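Local coordinates for stromal cell-derived factor 2-like protein (Arabidopsis thaliana, PDB 3MAL) that takes part in endoplasmic reticulum protein quality control and the unfolded protein response, in a complex with ERDJ3B and BIP1 needed for immune-receptor accumulation, at residues R145-H148 against G153-H156; W127-E132 against K136-D141; I86-M91 against K95-H100; S157-Y162 against G168-C173. One frame throughout, in Å; residues are numbered along the deposited sequence.

Contact 1. Residues R145-H148 against G153-H156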
# COMPACT_ATOMS: atom_id res chain seq x y z
N ARG A 145 6.34 2.12 7.85
CA ARG A 145 6.50 0.92 7.02
C ARG A 145 5.16 0.23 7.06
O ARG A 145 4.38 0.45 8.00
CB ARG A 145 7.59 -0.01 7.59
CG ARG A 145 8.98 0.61 7.61
CD ARG A 145 10.10 -0.41 7.97
NE ARG A 145 11.21 0.28 8.64
CZ ARG A 145 12.29 0.76 8.04
NH1 ARG A 145 12.48 0.62 6.75
NH2 ARG A 145 13.22 1.35 8.76
N LEU A 146 4.88 -0.59 6.05
CA LEU A 146 3.71 -1.48 6.07
C LEU A 146 4.20 -2.91 5.90
O LEU A 146 4.80 -3.28 4.88
CB LEU A 146 2.75 -1.11 4.95
CG LEU A 146 2.03 0.24 5.08
CD1 LEU A 146 1.47 0.63 3.75
CD2 LEU A 146 0.94 0.16 6.14
N GLN A 147 3.94 -3.73 6.91
CA GLN A 147 4.40 -5.11 6.91
C GLN A 147 3.25 -6.08 6.64
O GLN A 147 2.26 -6.12 7.37
CB GLN A 147 5.12 -5.46 8.22
CG GLN A 147 5.79 -6.85 8.16
CD GLN A 147 6.49 -7.25 9.43
OE1 GLN A 147 6.12 -6.80 10.53
NE2 GLN A 147 7.52 -8.09 9.30
N HIS A 148 3.39 -6.86 5.58
CA HIS A 148 2.36 -7.80 5.21
C HIS A 148 2.25 -8.85 6.32
O HIS A 148 3.25 -9.48 6.66
CB HIS A 148 2.70 -8.42 3.85
CG HIS A 148 1.61 -9.30 3.28
ND1 HIS A 148 1.74 -10.67 3.15
CD2 HIS A 148 0.38 -9.00 2.79
CE1 HIS A 148 0.65 -11.17 2.61
NE2 HIS A 148 -0.19 -10.18 2.38
N GLY A 153 6.54 -9.69 4.73
CA GLY A 153 7.21 -8.78 3.79
C GLY A 153 6.90 -7.30 4.04
O GLY A 153 5.74 -6.94 4.26
N TYR A 154 7.92 -6.44 4.05
CA TYR A 154 7.69 -4.99 4.09
C TYR A 154 7.41 -4.55 2.66
O TYR A 154 8.12 -4.95 1.74
CB TYR A 154 8.91 -4.23 4.63
CG TYR A 154 9.23 -4.61 6.04
CD1 TYR A 154 8.44 -4.12 7.09
CD2 TYR A 154 10.27 -5.49 6.33
CE1 TYR A 154 8.71 -4.46 8.40
CE2 TYR A 154 10.55 -5.84 7.66
CZ TYR A 154 9.74 -5.32 8.69
OH TYR A 154 9.96 -5.64 10.02
N LEU A 155 6.36 -3.74 2.49
CA LEU A 155 6.09 -3.08 1.22
C LEU A 155 7.35 -2.31 0.80
O LEU A 155 7.88 -1.49 1.57
CB LEU A 155 4.89 -2.11 1.38
CG LEU A 155 4.46 -1.41 0.09
CD1 LEU A 155 3.77 -2.44 -0.84
CD2 LEU A 155 3.51 -0.25 0.43
N HIS A 156 7.79 -2.54 -0.43
CA HIS A 156 9.12 -2.13 -0.86
C HIS A 156 9.06 -1.59 -2.28
O HIS A 156 8.28 -2.08 -3.08
CB HIS A 156 10.03 -3.37 -0.83
CG HIS A 156 11.49 -3.05 -0.87
ND1 HIS A 156 12.20 -2.96 -2.05
CD2 HIS A 156 12.38 -2.83 0.13
CE1 HIS A 156 13.46 -2.68 -1.78
NE2 HIS A 156 13.60 -2.61 -0.47
O HOH W 1 7.17 -0.91 4.39
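Gln147 and Tyr154 face each other as a single backbone bridge, their CA atoms 4.3 Å apart, where the strand segments 145-148 and 154-156 meet at 118° between their N-to-C directions. An angle so far from antiparallel permits only a short pairing. Leu155 N donates to Leu146 O (2.9 Å), and His148 N donates to Gly153 O (2.7 Å). Beyond the bridge the backbones splay apart, and a water takes up the next rung: it accepts from Leu146 N and donates to Leu155 O.

On one side, Gln147 crosses the Tyr154 ring with its amide nearly parallel to it, the two planes 11° apart. The extended chain, with CG anti to the backbone N (chi1 -172°), carries CB, CG and CD along the ring, and CG lies 4.2 Å from the Tyr154 centroid, off-centre. The NE2 end of the amide reaches the phenol end of the ring but donates to Ser152 O, a bond that fixes the amide's rotation. Arg145 adds only its CD beside Tyr154 CD1; its guanidinium turns to Glu132, Lys179 and Asn182.

On the other side Leu146 and Leu155 lie side by side, CD1 of the former 4.0 Å from CD2 of the latter, and both touch Leu26 of strand 23-28. Strand 143-148 belongs to the six-stranded barrel and strand 154-161 to the second sheet, so this sharp corner, held by one bridge, takes the chain from a barrel strand into the hairpin layer that caps the barrel, as in beta-trefoils, here within the third MIR motif.

Contact 2. Residues W127-E132 against K136-D141. With SO4 (sulfate ion), chain E; SO4 (sulfate ion), chain C.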
# COMPACT_ATOMS: atom_id res chain seq x y z
N TRP A 127 -2.13 -5.70 6.33
CA TRP A 127 -0.82 -5.07 6.50
C TRP A 127 -0.75 -4.43 7.88
O TRP A 127 -1.73 -3.80 8.33
CB TRP A 127 -0.59 -3.99 5.43
CG TRP A 127 -0.68 -4.52 4.01
CD1 TRP A 127 -1.82 -4.74 3.30
CD2 TRP A 127 0.40 -4.90 3.15
NE1 TRP A 127 -1.53 -5.23 2.05
CE2 TRP A 127 -0.17 -5.33 1.92
CE3 TRP A 127 1.80 -4.89 3.28
CZ2 TRP A 127 0.61 -5.79 0.85
CZ3 TRP A 127 2.58 -5.33 2.20
CH2 TRP A 127 1.98 -5.76 1.00
N LYS A 128 0.39 -4.58 8.54
CA LYS A 128 0.57 -3.93 9.84
C LYS A 128 1.24 -2.57 9.61
O LYS A 128 2.28 -2.49 8.95
CB LYS A 128 1.41 -4.84 10.74
CG LYS A 128 1.91 -4.26 12.07
CD LYS A 128 3.03 -5.23 12.52
CE LYS A 128 3.63 -4.87 13.86
NZ LYS A 128 4.64 -5.91 14.28
N LEU A 129 0.62 -1.51 10.14
CA LEU A 129 1.23 -0.19 10.09
C LEU A 129 2.26 -0.06 11.21
O LEU A 129 1.97 -0.32 12.38
CB LEU A 129 0.20 0.95 10.20
CG LEU A 129 0.86 2.34 10.28
CD1 LEU A 129 1.30 2.86 8.89
CD2 LEU A 129 -0.06 3.33 10.94
N ILE A 130 3.47 0.34 10.83
CA ILE A 130 4.56 0.50 11.79
C ILE A 130 5.07 1.91 11.67
O ILE A 130 5.66 2.28 10.65
CB ILE A 130 5.70 -0.52 11.52
CG1 ILE A 130 5.13 -1.95 11.59
CG2 ILE A 130 6.82 -0.35 12.54
CD1 ILE A 130 6.09 -3.03 11.13
N ILE A 131 4.81 2.73 12.68
CA ILE A 131 5.29 4.11 12.62
C ILE A 131 6.72 4.15 13.14
O ILE A 131 7.00 3.68 14.23
CB ILE A 131 4.39 5.08 13.42
CG1 ILE A 131 2.94 5.02 12.90
CG2 ILE A 131 4.94 6.52 13.35
CD1 ILE A 131 1.98 5.82 13.78
N GLU A 132 7.61 4.75 12.36
CA GLU A 132 9.03 4.66 12.69
C GLU A 132 9.46 5.37 13.99
O GLU A 132 10.18 4.78 14.81
CB GLU A 132 9.91 5.01 11.48
CG GLU A 132 9.97 3.83 10.52
CD GLU A 132 10.51 2.58 11.20
OE1 GLU A 132 11.51 2.73 11.95
OE2 GLU A 132 9.94 1.46 11.01
N LYS A 136 2.18 7.69 17.83
CA LYS A 136 1.24 6.63 18.11
C LYS A 136 0.06 6.57 17.13
O LYS A 136 -0.56 5.52 16.98
CB LYS A 136 0.78 6.71 19.56
CG LYS A 136 1.91 6.40 20.58
CD LYS A 136 1.52 6.85 22.00
CE LYS A 136 1.69 8.39 22.08
NZ LYS A 136 0.88 8.99 23.15
N THR A 137 -0.24 7.68 16.49
CA THR A 137 -1.29 7.71 15.47
C THR A 137 -0.68 8.11 14.13
O THR A 137 0.26 8.92 14.09
CB THR A 137 -2.45 8.69 15.82
OG1 THR A 137 -1.92 10.00 15.97
CG2 THR A 137 -3.18 8.27 17.12
N TRP A 138 -1.20 7.54 13.05
CA TRP A 138 -0.70 7.75 11.70
C TRP A 138 -1.02 9.19 11.26
O TRP A 138 -2.17 9.64 11.39
CB TRP A 138 -1.33 6.72 10.75
CG TRP A 138 -0.65 6.54 9.39
CD1 TRP A 138 0.55 7.05 8.97
CD2 TRP A 138 -1.15 5.76 8.30
NE1 TRP A 138 0.81 6.65 7.68
CE2 TRP A 138 -0.21 5.85 7.25
CE3 TRP A 138 -2.31 4.99 8.10
CZ2 TRP A 138 -0.39 5.21 6.01
CZ3 TRP A 138 -2.49 4.34 6.86
CH2 TRP A 138 -1.52 4.46 5.84
N LYS A 139 -0.01 9.88 10.74
CA LYS A 139 -0.15 11.24 10.25
C LYS A 139 0.44 11.43 8.86
O LYS A 139 1.31 10.67 8.42
CB LYS A 139 0.49 12.25 11.24
CG LYS A 139 -0.18 12.24 12.62
CD LYS A 139 0.57 13.15 13.58
CE LYS A 139 0.06 12.95 15.01
NZ LYS A 139 0.58 11.67 15.54
N GLN A 140 -0.03 12.45 8.15
CA GLN A 140 0.56 12.79 6.87
C GLN A 140 2.03 13.16 7.02
O GLN A 140 2.42 13.81 7.98
CB GLN A 140 -0.22 13.95 6.24
CG GLN A 140 0.34 14.39 4.92
CD GLN A 140 -0.46 15.53 4.31
OE1 GLN A 140 -1.50 15.31 3.68
NE2 GLN A 140 0.05 16.75 4.45
N ASP A 141 2.85 12.74 6.08
CA ASP A 141 4.29 12.98 6.11
C ASP A 141 5.08 12.27 7.16
O ASP A 141 6.27 12.50 7.21
CB ASP A 141 4.66 14.46 6.22
CG ASP A 141 4.05 15.27 5.14
OD1 ASP A 141 3.15 16.09 5.45
OD2 ASP A 141 4.44 15.09 3.97
S SO4 E . 0.53 10.80 19.29
O1 SO4 E . 1.83 10.16 19.34
O2 SO4 E . -0.24 10.39 20.47
O3 SO4 E . 0.74 12.25 19.25
O4 SO4 E . -0.18 10.36 18.09
S SO4 C . 4.52 12.21 15.26
O1 SO4 C . 5.42 12.39 16.39
O2 SO4 C . 3.34 11.54 15.73
O3 SO4 C . 4.21 13.49 14.64
O4 SO4 C . 5.17 11.34 14.29
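Leu129 places its CG anti to the backbone N (chi1 175°), while Trp138 does the same with its own CG (chi1 -164°), and with these two torsions the leucine methyls lie against the indole. The contact belongs to the beta-trefoil barrel: barrel strand 127-131 meets the loop that leads to its neighbour, strand 143-148. CD1 of Leu129 sits over the indole face, 3.8 Å from the centroid of the five-membered ring of Trp138 and 15° off the normal, whereas CD2 of Leu129 lies nearer the root of the side chain, 3.6 Å from Trp138 CG. Trp138 also packs on Val144, Ile24 and Leu26, so the loop contributes an aromatic side chain to the barrel packing.

Next to this pair, Ile131 meets backbone: its CD1 comes within 3.5 Å of Thr137 C.

The loop's outer side holds two sulfates, probably from the crystallisation liquor. One accepts from Lys136 N at its O1 (2.9 Å), and its O4 gathers bonds from Thr137 OG1, Lys139 NZ and, weakly, Thr137 N. Lys139 NZ also donates to the backbone Thr137 O, which ties the amine down between the anions; its bond to the second sulfate runs from NZ to O2 over 2.8 Å.

Contact 3. Residues I86-M91 against K95-H100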
# COMPACT_ATOMS: atom_id res chain seq x y z
N ILE A 86 -4.33 -3.04 8.90
CA ILE A 86 -5.14 -2.25 7.98
C ILE A 86 -5.23 -2.91 6.60
O ILE A 86 -4.49 -3.87 6.28
CB ILE A 86 -4.62 -0.76 7.79
CG1 ILE A 86 -3.30 -0.73 6.99
CG2 ILE A 86 -4.49 -0.03 9.15
CD1 ILE A 86 -2.83 0.70 6.62
N ARG A 87 -6.16 -2.39 5.80
CA ARG A 87 -6.30 -2.75 4.38
C ARG A 87 -6.22 -1.42 3.60
O ARG A 87 -6.61 -0.36 4.11
CB ARG A 87 -7.63 -3.47 4.13
CG ARG A 87 -7.75 -4.85 4.83
CD ARG A 87 -9.04 -5.61 4.48
NE ARG A 87 -10.23 -4.92 4.94
CZ ARG A 87 -11.47 -5.15 4.53
NH1 ARG A 87 -11.73 -6.08 3.62
NH2 ARG A 87 -12.45 -4.41 5.01
N LEU A 88 -5.69 -1.49 2.37
CA LEU A 88 -5.68 -0.34 1.49
C LEU A 88 -6.43 -0.73 0.24
O LEU A 88 -6.02 -1.62 -0.48
CB LEU A 88 -4.23 0.10 1.14
CG LEU A 88 -3.44 0.72 2.30
CD1 LEU A 88 -1.97 0.89 1.88
CD2 LEU A 88 -4.06 2.07 2.71
N GLN A 89 -7.58 -0.08 0.01
CA GLN A 89 -8.39 -0.45 -1.15
C GLN A 89 -8.17 0.60 -2.23
O GLN A 89 -8.34 1.77 -1.98
CB GLN A 89 -9.87 -0.54 -0.77
CG GLN A 89 -10.73 -1.10 -1.91
CD GLN A 89 -12.21 -1.21 -1.54
OE1 GLN A 89 -12.73 -0.40 -0.75
NE2 GLN A 89 -12.89 -2.19 -2.13
N HIS A 90 -7.82 0.15 -3.43
CA HIS A 90 -7.59 1.01 -4.58
C HIS A 90 -8.91 1.66 -4.97
O HIS A 90 -9.90 0.96 -5.21
CB HIS A 90 -7.03 0.17 -5.74
CG HIS A 90 -6.48 0.97 -6.88
ND1 HIS A 90 -6.97 0.87 -8.17
CD2 HIS A 90 -5.46 1.87 -6.93
CE1 HIS A 90 -6.28 1.68 -8.96
NE2 HIS A 90 -5.37 2.31 -8.23
N MET A 91 -8.93 2.99 -5.03
CA MET A 91 -10.19 3.69 -5.25
C MET A 91 -10.79 3.40 -6.62
O MET A 91 -12.00 3.21 -6.75
CB MET A 91 -10.02 5.20 -5.09
CG MET A 91 -10.09 5.72 -3.67
SD MET A 91 -10.21 7.54 -3.66
CE MET A 91 -11.91 7.82 -4.08
N LYS A 95 -10.00 -3.05 -5.81
CA LYS A 95 -9.21 -4.22 -5.38
C LYS A 95 -8.32 -3.87 -4.17
O LYS A 95 -8.04 -2.69 -3.93
CB LYS A 95 -8.38 -4.82 -6.54
CG LYS A 95 -9.23 -5.25 -7.78
CD LYS A 95 -8.50 -6.40 -8.53
CE LYS A 95 -9.32 -7.03 -9.68
NZ LYS A 95 -10.77 -7.17 -9.36
N TRP A 96 -7.91 -4.89 -3.42
CA TRP A 96 -7.19 -4.70 -2.14
C TRP A 96 -5.69 -4.88 -2.33
O TRP A 96 -5.28 -5.81 -3.01
CB TRP A 96 -7.67 -5.74 -1.10
CG TRP A 96 -9.15 -5.69 -0.92
CD1 TRP A 96 -10.09 -6.44 -1.57
CD2 TRP A 96 -9.85 -4.81 -0.05
NE1 TRP A 96 -11.35 -6.07 -1.16
CE2 TRP A 96 -11.23 -5.07 -0.23
CE3 TRP A 96 -9.45 -3.82 0.85
CZ2 TRP A 96 -12.21 -4.37 0.48
CZ3 TRP A 96 -10.42 -3.15 1.57
CH2 TRP A 96 -11.79 -3.41 1.37
N LEU A 97 -4.88 -3.98 -1.76
CA LEU A 97 -3.42 -4.19 -1.71
C LEU A 97 -3.12 -5.57 -1.08
O LEU A 97 -3.60 -5.87 0.02
CB LEU A 97 -2.74 -3.07 -0.90
CG LEU A 97 -1.21 -3.09 -1.00
CD1 LEU A 97 -0.77 -2.83 -2.46
CD2 LEU A 97 -0.54 -2.13 0.02
N HIS A 98 -2.33 -6.39 -1.76
CA HIS A 98 -2.28 -7.85 -1.46
C HIS A 98 -0.85 -8.37 -1.62
O HIS A 98 -0.07 -7.88 -2.45
CB HIS A 98 -3.21 -8.59 -2.45
CG HIS A 98 -3.49 -10.03 -2.12
ND1 HIS A 98 -4.49 -10.43 -1.25
CD2 HIS A 98 -2.97 -11.17 -2.64
CE1 HIS A 98 -4.54 -11.75 -1.22
NE2 HIS A 98 -3.64 -12.23 -2.05
N SER A 99 -0.52 -9.38 -0.85
CA SER A 99 0.74 -10.15 -1.04
C SER A 99 0.54 -11.66 -0.75
O SER A 99 -0.52 -12.07 -0.41
CB SER A 99 2.04 -9.56 -0.46
OG SER A 99 3.24 -10.12 -0.92
N HIS A 100 1.59 -12.43 -1.01
CA HIS A 100 1.59 -13.85 -1.07
C HIS A 100 2.95 -14.37 -1.59
O HIS A 100 3.83 -13.63 -1.87
CB HIS A 100 0.43 -14.35 -1.91
CG HIS A 100 0.22 -13.64 -3.21
ND1 HIS A 100 1.13 -12.79 -3.79
CD2 HIS A 100 -0.84 -13.65 -4.05
CE1 HIS A 100 0.67 -12.36 -4.94
NE2 HIS A 100 -0.53 -12.86 -5.12
O HOH W 2 -5.35 -4.28 1.53
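Trp96 is held between two flat groups, the guanidinium of Arg87 over one face of its indole and the amide of Gln89 over the opposite face. The guanidinium lies 10° from the ring plane with centres 4.0 Å apart, and its CZ is 4.1 Å from the centroid of the six-membered ring of Trp96, an off-centre cation-pi contact. A bend at chi3 lays the arginine end flat, and hydrogen bonds to Pro68 O and Ser121 OG hold it there. On the other face Gln89 crosses the ring with its amide inclined by 12°, CG standing 4.0 Å from the six-membered-ring centroid of Trp96; Lys67 NZ and Arg94 O bind the two ends of that amide. Trp96 NE1 is engaged by Asp117 O.

This layered set sits at a corner of the beta-trefoil, within the second MIR motif, where barrel strand 85-90 leads into strand 96-100 of the other sheet. The segments meet at 119°, with one bridge at Gln89 and Trp96. Leu97 N donates to Leu88 O (2.9 Å) and His90 N to Lys95 O (2.9 Å), and a water spans Leu88 N and Leu97 O where the strands part. Away from the indole, Leu88 and Leu97 point the same way, side by side, with CD1 of Leu88 3.8 Å from CD2 of Leu97.

Contact 4. Residues S157-Y162 against G168-C173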
# COMPACT_ATOMS: atom_id res chain seq x y z
N SER A 157 9.86 -0.56 -2.58
CA SER A 157 10.14 -0.21 -3.95
C SER A 157 11.62 0.18 -4.13
O SER A 157 12.42 0.13 -3.18
CB SER A 157 9.21 0.91 -4.45
OG SER A 157 9.11 0.88 -5.88
N HIS A 158 11.97 0.54 -5.36
CA HIS A 158 13.36 0.81 -5.75
C HIS A 158 13.41 1.28 -7.20
O HIS A 158 12.43 1.17 -7.94
CB HIS A 158 14.29 -0.41 -5.60
CG HIS A 158 13.66 -1.74 -5.93
ND1 HIS A 158 14.10 -2.92 -5.38
CD2 HIS A 158 12.61 -2.06 -6.72
CE1 HIS A 158 13.36 -3.93 -5.83
NE2 HIS A 158 12.45 -3.43 -6.65
N ASP A 159 14.57 1.77 -7.61
CA ASP A 159 14.79 2.27 -8.95
C ASP A 159 15.01 1.07 -9.90
O ASP A 159 16.09 0.92 -10.49
CB ASP A 159 16.02 3.18 -8.92
CG ASP A 159 16.25 3.90 -10.23
OD1 ASP A 159 15.29 4.10 -10.99
OD2 ASP A 159 17.42 4.24 -10.49
N LYS A 160 14.00 0.21 -10.00
CA LYS A 160 13.97 -0.92 -10.93
C LYS A 160 12.66 -0.79 -11.69
O LYS A 160 11.59 -0.88 -11.09
CB LYS A 160 14.05 -2.26 -10.17
CG LYS A 160 15.36 -2.39 -9.38
CD LYS A 160 15.63 -3.83 -8.97
CE LYS A 160 16.84 -3.95 -8.02
NZ LYS A 160 18.12 -4.03 -8.78
N LYS A 161 12.76 -0.54 -13.01
CA LYS A 161 11.61 -0.07 -13.76
C LYS A 161 11.17 -0.98 -14.89
O LYS A 161 12.00 -1.61 -15.55
CB LYS A 161 11.89 1.31 -14.36
CG LYS A 161 12.26 2.41 -13.39
CD LYS A 161 12.33 3.70 -14.17
CE LYS A 161 13.39 4.66 -13.69
NZ LYS A 161 12.84 5.64 -12.72
N TYR A 162 9.86 -1.01 -15.14
CA TYR A 162 9.30 -1.66 -16.33
C TYR A 162 9.70 -0.86 -17.58
O TYR A 162 10.05 0.32 -17.47
CB TYR A 162 7.77 -1.81 -16.19
CG TYR A 162 7.40 -2.66 -14.99
CD1 TYR A 162 6.92 -2.09 -13.81
CD2 TYR A 162 7.60 -4.04 -15.01
CE1 TYR A 162 6.61 -2.89 -12.69
CE2 TYR A 162 7.31 -4.84 -13.92
CZ TYR A 162 6.81 -4.27 -12.76
OH TYR A 162 6.55 -5.10 -11.70
N GLY A 168 8.85 3.06 -17.25
CA GLY A 168 9.16 4.19 -16.37
C GLY A 168 8.54 4.05 -14.97
O GLY A 168 8.92 4.78 -14.06
N GLN A 169 7.58 3.14 -14.81
CA GLN A 169 7.01 2.82 -13.49
C GLN A 169 7.91 1.80 -12.77
O GLN A 169 8.54 0.98 -13.42
CB GLN A 169 5.59 2.29 -13.60
CG GLN A 169 4.57 3.37 -14.03
CD GLN A 169 3.18 2.80 -14.36
OE1 GLN A 169 2.66 1.92 -13.65
NE2 GLN A 169 2.55 3.35 -15.42
N GLN A 170 7.97 1.88 -11.44
CA GLN A 170 8.88 1.03 -10.66
C GLN A 170 8.18 -0.24 -10.20
O GLN A 170 6.96 -0.24 -9.94
CB GLN A 170 9.42 1.77 -9.41
CG GLN A 170 10.30 2.93 -9.74
CD GLN A 170 10.73 3.76 -8.53
OE1 GLN A 170 10.24 3.59 -7.40
NE2 GLN A 170 11.65 4.66 -8.77
N GLU A 171 8.96 -1.32 -10.08
CA GLU A 171 8.50 -2.52 -9.37
C GLU A 171 8.15 -2.18 -7.93
O GLU A 171 8.88 -1.45 -7.24
CB GLU A 171 9.58 -3.61 -9.36
CG GLU A 171 9.03 -5.00 -9.01
CD GLU A 171 10.12 -5.97 -8.61
OE1 GLU A 171 11.03 -5.56 -7.87
OE2 GLU A 171 10.07 -7.15 -9.01
N VAL A 172 7.03 -2.74 -7.47
CA VAL A 172 6.72 -2.76 -6.04
C VAL A 172 6.74 -4.23 -5.62
O VAL A 172 6.26 -5.10 -6.36
CB VAL A 172 5.35 -2.08 -5.77
CG1 VAL A 172 4.92 -2.26 -4.29
CG2 VAL A 172 5.45 -0.60 -6.14
N CYS A 173 7.35 -4.50 -4.47
CA CYS A 173 7.47 -5.90 -4.01
C CYS A 173 7.54 -5.91 -2.49
O CYS A 173 7.41 -4.86 -1.85
CB CYS A 173 8.71 -6.56 -4.63
SG CYS A 173 10.26 -5.79 -4.16
O HOH W 3 10.48 6.88 -14.46
O HOH W 4 5.44 -4.22 -9.32
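Lys161 and Gln170 form an antiparallel non-hydrogen-bonded pair with CA atoms 4.3 Å apart, flanked by the bonds Glu171 N to Lys160 O (2.9 Å) and Tyr162 N to Gln169 O (2.9 Å). Gly168 N closes the end of the ladder on Tyr162 O. At Asp159, the centre of an inverse gamma turn, the first strand changes direction, and side chains make the next links.

His158 NE2 donates to Glu171 OE1 (2.8 Å), with the acceptor only 6° out of the imidazole plane and ring and carboxylate 22° apart. A chi1 of 36° sets CG of His158 between its backbone N and carbonyl carbon and swings the ring back toward Glu171. Ser107 OG shares OE1 of Glu171, while Ser104 OG and Ile106 N grip OE2, so both carboxylate oxygens are satisfied and its rotation is fixed. Lys160 CD covers one face of the imidazole over its centre. Ser157 OG donates to Glu171 O (2.7 Å), tilted from the carbonyl plane.

Tyr162 passes obliquely by Glu171, its OH 3.7 Å from CG of Glu171, and a water joins this hydroxyl to Val172 N. Gln170 turns the other way, packing CD against His158 O (3.2 Å) and giving its OE1 to Thr31 OG1. Strands 154-161 and 170-175 thus make a beta hairpin bent at Asp159, part of the layer that caps the trefoil barrel.

From the N terminus, contact 3 comes first, closing the short turn between strands 85-90 and 96-100. Contact 2 then folds the loop after strand 127-131 back on that strand, contact 1 closes the turn from strand 143-148 into 154-161, and contact 4 completes the hairpin to 170-175. All four are in series; none nests or crosses. Neighbouring barrel strands join them: Trp127 O bonds Ile86 N between contacts 2 and 3, and Gln147 O meets Lys128 N between contacts 1 and 2. Leu146 and Leu88 bring contacts 1 and 3 together inside the barrel. Contact 4 continues contact 1 along strand 154-161, where His156 O meets Cys173 N, and so ties the capping hairpin to the barrel corner.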